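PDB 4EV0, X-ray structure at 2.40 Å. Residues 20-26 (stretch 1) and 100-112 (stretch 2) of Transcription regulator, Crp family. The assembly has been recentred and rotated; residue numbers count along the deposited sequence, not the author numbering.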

# COMPACT_ATOMS: atom_id res chain seq x y z
N SER B 20 -17.35 -27.13 -10.21
CA SER B 20 -17.86 -27.69 -11.47
C SER B 20 -17.93 -26.66 -12.59
O SER B 20 -18.12 -27.02 -13.76
N TYR B 21 -17.80 -25.38 -12.23
CA TYR B 21 -17.79 -24.29 -13.21
C TYR B 21 -16.39 -24.05 -13.82
O TYR B 21 -16.23 -23.30 -14.79
N PHE B 22 -15.38 -24.70 -13.24
CA PHE B 22 -13.99 -24.46 -13.61
C PHE B 22 -13.53 -25.33 -14.80
O PHE B 22 -14.13 -26.35 -15.13
N GLN B 23 -12.46 -24.88 -15.46
CA GLN B 23 -11.87 -25.60 -16.58
C GLN B 23 -10.40 -25.81 -16.27
O GLN B 23 -9.74 -24.94 -15.68
N ARG B 24 -9.90 -26.99 -16.63
CA ARG B 24 -8.51 -27.33 -16.37
C ARG B 24 -7.59 -26.71 -17.42
O ARG B 24 -7.86 -26.79 -18.61
N ARG B 25 -6.52 -26.07 -16.97
CA ARG B 25 -5.49 -25.53 -17.86
C ARG B 25 -4.10 -25.89 -17.30
O ARG B 25 -3.88 -25.80 -16.08
N LEU B 26 -3.19 -26.30 -18.17
CA LEU B 26 -1.86 -26.75 -17.75
C LEU B 26 -0.73 -25.85 -18.24
O LEU B 26 -0.69 -25.48 -19.42
N LEU B 100 -11.65 -20.06 -14.11
CA LEU B 100 -13.06 -19.71 -14.12
C LEU B 100 -13.30 -18.50 -15.01
O LEU B 100 -12.82 -17.39 -14.74
N PHE B 101 -14.02 -18.71 -16.10
CA PHE B 101 -14.25 -17.63 -17.06
C PHE B 101 -15.35 -16.71 -16.59
O PHE B 101 -16.07 -17.03 -15.65
N ARG B 102 -15.45 -15.54 -17.21
CA ARG B 102 -16.33 -14.50 -16.71
C ARG B 102 -17.81 -14.92 -16.77
O ARG B 102 -18.56 -14.71 -15.82
N GLU B 103 -18.22 -15.52 -17.89
CA GLU B 103 -19.60 -15.96 -18.05
C GLU B 103 -19.95 -17.08 -17.07
O GLU B 103 -21.09 -17.16 -16.59
N ASP B 104 -18.98 -17.93 -16.76
CA ASP B 104 -19.24 -19.03 -15.83
C ASP B 104 -19.24 -18.55 -14.39
O ASP B 104 -19.96 -19.08 -13.54
N TYR B 105 -18.43 -17.53 -14.12
CA TYR B 105 -18.41 -16.88 -12.83
C TYR B 105 -19.77 -16.21 -12.54
O TYR B 105 -20.31 -16.34 -11.44
N LEU B 106 -20.30 -15.52 -13.54
CA LEU B 106 -21.58 -14.81 -13.42
C LEU B 106 -22.76 -15.74 -13.09
O LEU B 106 -23.67 -15.37 -12.35
N ALA B 107 -22.73 -16.94 -13.65
CA ALA B 107 -23.78 -17.90 -13.35
C ALA B 107 -23.54 -18.54 -11.98
O ALA B 107 -24.50 -18.89 -11.29
N LEU B 108 -22.28 -18.68 -11.60
CA LEU B 108 -21.95 -19.29 -10.31
C LEU B 108 -22.39 -18.45 -9.09
O LEU B 108 -22.97 -18.98 -8.14
N ILE B 109 -22.09 -17.16 -9.11
CA ILE B 109 -22.42 -16.32 -7.95
C ILE B 109 -23.93 -16.19 -7.76
O ILE B 109 -24.39 -15.93 -6.66
N ARG B 110 -24.69 -16.41 -8.84
CA ARG B 110 -26.16 -16.42 -8.76
C ARG B 110 -26.66 -17.59 -7.92
O ARG B 110 -27.70 -17.49 -7.28
N ARG B 111 -25.90 -18.68 -7.93
CA ARG B 111 -26.16 -19.81 -7.05
C ARG B 111 -25.43 -19.69 -5.70
O ARG B 111 -25.99 -20.08 -4.67
N LEU B 112 -24.20 -19.16 -5.70
CA LEU B 112 -23.44 -18.98 -4.45
C LEU B 112 -22.80 -17.59 -4.28
O LEU B 112 -21.60 -17.43 -4.52

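Tyr21 is the main bump of this contact. Its CB points toward stretch 2, and with chi1 m and chi2 77° the ring lies against Asp104, Ala107 and Leu108 of the helix that begins at Arg102, and its OH reaches to 3.9 Å from Arg111 NE. Leu108, chi1 t and chi2 p, lays its CB over one ring face, 3.9 Å from the centroid of the Tyr21 ring, while Leu108 CD1 comes within 3.7 Å of Tyr21 CE1. The hollow is completed by Leu100 CD1, 4.0 Å from Tyr21 CB, by Ala107, whose small CB sits 4.2 Å from Tyr21 CE2, and by backbone: Tyr21 CD2 rests 3.4 Å from Asp104 O.

Phe22 starts sideways, but its m rotamer brings the ring end back, so that Leu100 CB covers a face with Phe22 CE2 3.7 Å away. Leu100 thus serves both aromatic neighbours. Farther along, Phe101 (m) meets the folded Arg25 (m, m, t), with Phe101 CZ 3.4 Å from Arg25 NH2; a weak hydrogen bond ties Arg25 NH2 to Gln23 OE1 at 3.4 Å.

No direct hydrogen bond crosses between the stretches; two waters link their polar atoms. Water 1 accepts from Phe101 N (3.2 Å) and lies 2.5 Å from Tyr21 O and 2.9 Å from Asp104 OD2. Water 2 donates to Asp104 OD2 (3.0 Å) and weakly accepts from Gln23 NE2 (3.1 Å).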

# COMPACT_ATOMS: atom_id res chain seq x y z
CB SER B 20 -19.22 -28.37 -11.26
OG SER B 20 -20.27 -27.43 -11.08
CB TYR B 21 -18.34 -23.02 -12.57
CG TYR B 21 -19.83 -23.03 -12.29
CD1 TYR B 21 -20.35 -23.72 -11.20
CD2 TYR B 21 -20.71 -22.32 -13.09
CE1 TYR B 21 -21.72 -23.72 -10.94
CE2 TYR B 21 -22.08 -22.31 -12.84
CZ TYR B 21 -22.57 -23.02 -11.76
OH TYR B 21 -23.93 -23.02 -11.51
CB PHE B 22 -13.08 -24.72 -12.41
CG PHE B 22 -13.10 -23.63 -11.40
CD1 PHE B 22 -14.22 -23.43 -10.60
CD2 PHE B 22 -12.00 -22.81 -11.22
CE1 PHE B 22 -14.23 -22.41 -9.65
CE2 PHE B 22 -12.01 -21.80 -10.28
CZ PHE B 22 -13.12 -21.61 -9.49
CB GLN B 23 -12.05 -24.80 -17.87
CG GLN B 23 -13.51 -24.42 -18.11
CD GLN B 23 -13.78 -23.80 -19.47
OE1 GLN B 23 -12.96 -23.88 -20.39
NE2 GLN B 23 -14.96 -23.18 -19.61
CB ARG B 24 -8.36 -28.85 -16.33
CG ARG B 24 -9.29 -29.54 -15.32
CD ARG B 24 -9.18 -31.07 -15.40
NE ARG B 24 -9.49 -31.72 -14.13
CZ ARG B 24 -10.55 -32.51 -13.92
NH1 ARG B 24 -11.40 -32.75 -14.90
NH2 ARG B 24 -10.74 -33.06 -12.73
CB ARG B 25 -5.62 -24.00 -18.01
CG ARG B 25 -6.94 -23.50 -18.63
CD ARG B 25 -6.94 -23.66 -20.15
NE ARG B 25 -8.00 -22.91 -20.83
CZ ARG B 25 -9.22 -23.39 -21.07
NH1 ARG B 25 -9.56 -24.60 -20.65
NH2 ARG B 25 -10.11 -22.64 -21.73
CB LEU B 26 -1.60 -28.19 -18.20
CG LEU B 26 -2.21 -29.33 -17.38
CD1 LEU B 26 -3.73 -29.36 -17.47
CD2 LEU B 26 -1.62 -30.68 -17.81
CB LEU B 100 -13.53 -19.45 -12.70
CG LEU B 100 -14.93 -18.89 -12.54
CD1 LEU B 100 -15.96 -19.88 -13.07
CD2 LEU B 100 -15.16 -18.55 -11.08
CB PHE B 101 -14.45 -18.19 -18.46
CG PHE B 101 -13.18 -18.72 -19.06
CD1 PHE B 101 -12.69 -19.97 -18.69
CD2 PHE B 101 -12.43 -17.94 -19.93
CE1 PHE B 101 -11.49 -20.45 -19.21
CE2 PHE B 101 -11.22 -18.42 -20.45
CZ PHE B 101 -10.76 -19.68 -20.09
CB ARG B 102 -16.09 -13.19 -17.46
CG ARG B 102 -16.76 -12.01 -16.81
CD ARG B 102 -16.41 -10.70 -17.48
NE ARG B 102 -17.51 -9.76 -17.35
CZ ARG B 102 -17.70 -8.94 -16.31
NH1 ARG B 102 -16.84 -8.92 -15.29
NH2 ARG B 102 -18.75 -8.13 -16.30
CB GLU B 103 -19.90 -16.39 -19.49
CG GLU B 103 -19.78 -15.27 -20.52
CD GLU B 103 -20.47 -13.99 -20.08
OE1 GLU B 103 -21.72 -13.91 -20.16
OE2 GLU B 103 -19.76 -13.05 -19.63
CB ASP B 104 -18.24 -20.16 -16.03
CG ASP B 104 -18.41 -20.85 -17.36
OD1 ASP B 104 -19.56 -21.22 -17.70
OD2 ASP B 104 -17.40 -21.01 -18.07
CB TYR B 105 -17.25 -15.88 -12.77
CG TYR B 105 -17.47 -14.74 -11.81
CD1 TYR B 105 -17.09 -14.85 -10.47
CD2 TYR B 105 -18.05 -13.56 -12.24
CE1 TYR B 105 -17.29 -13.82 -9.59
CE2 TYR B 105 -18.26 -12.50 -11.35
CZ TYR B 105 -17.87 -12.63 -10.03
OH TYR B 105 -18.08 -11.59 -9.14
CB LEU B 106 -21.88 -14.04 -14.71
CG LEU B 106 -21.03 -12.78 -14.90
CD1 LEU B 106 -21.46 -12.03 -16.15
CD2 LEU B 106 -21.16 -11.90 -13.68
CB ALA B 107 -23.90 -18.95 -14.47
CB LEU B 108 -20.45 -19.60 -10.21
CG LEU B 108 -19.98 -20.04 -8.81
CD1 LEU B 108 -20.71 -21.30 -8.36
CD2 LEU B 108 -18.46 -20.25 -8.79
CB ILE B 109 -21.75 -14.93 -8.00
CG1 ILE B 109 -22.28 -14.10 -9.16
CG2 ILE B 109 -20.23 -15.09 -8.09
CD1 ILE B 109 -21.84 -12.67 -9.11
CB ARG B 110 -26.79 -16.47 -10.15
CG ARG B 110 -26.85 -15.13 -10.85
CD ARG B 110 -27.65 -15.23 -12.16
NE ARG B 110 -28.34 -13.97 -12.43
CZ ARG B 110 -29.42 -13.85 -13.20
NH1 ARG B 110 -29.93 -14.92 -13.80
NH2 ARG B 110 -29.98 -12.66 -13.38
CB ARG B 111 -25.83 -21.14 -7.74
CG ARG B 111 -26.94 -21.62 -8.68
CD ARG B 111 -27.45 -23.01 -8.31
NE ARG B 111 -26.57 -24.05 -8.83
CZ ARG B 111 -26.86 -25.35 -8.84
NH1 ARG B 111 -28.02 -25.79 -8.35
NH2 ARG B 111 -25.99 -26.23 -9.34
CB LEU B 112 -22.34 -20.04 -4.32
CG LEU B 112 -22.81 -21.50 -4.26
CD1 LEU B 112 -21.62 -22.48 -4.23
CD2 LEU B 112 -23.74 -21.69 -3.06
O HOH W 1 -15.15 -21.67 -16.32
O HOH W 2 -16.84 -21.09 -20.98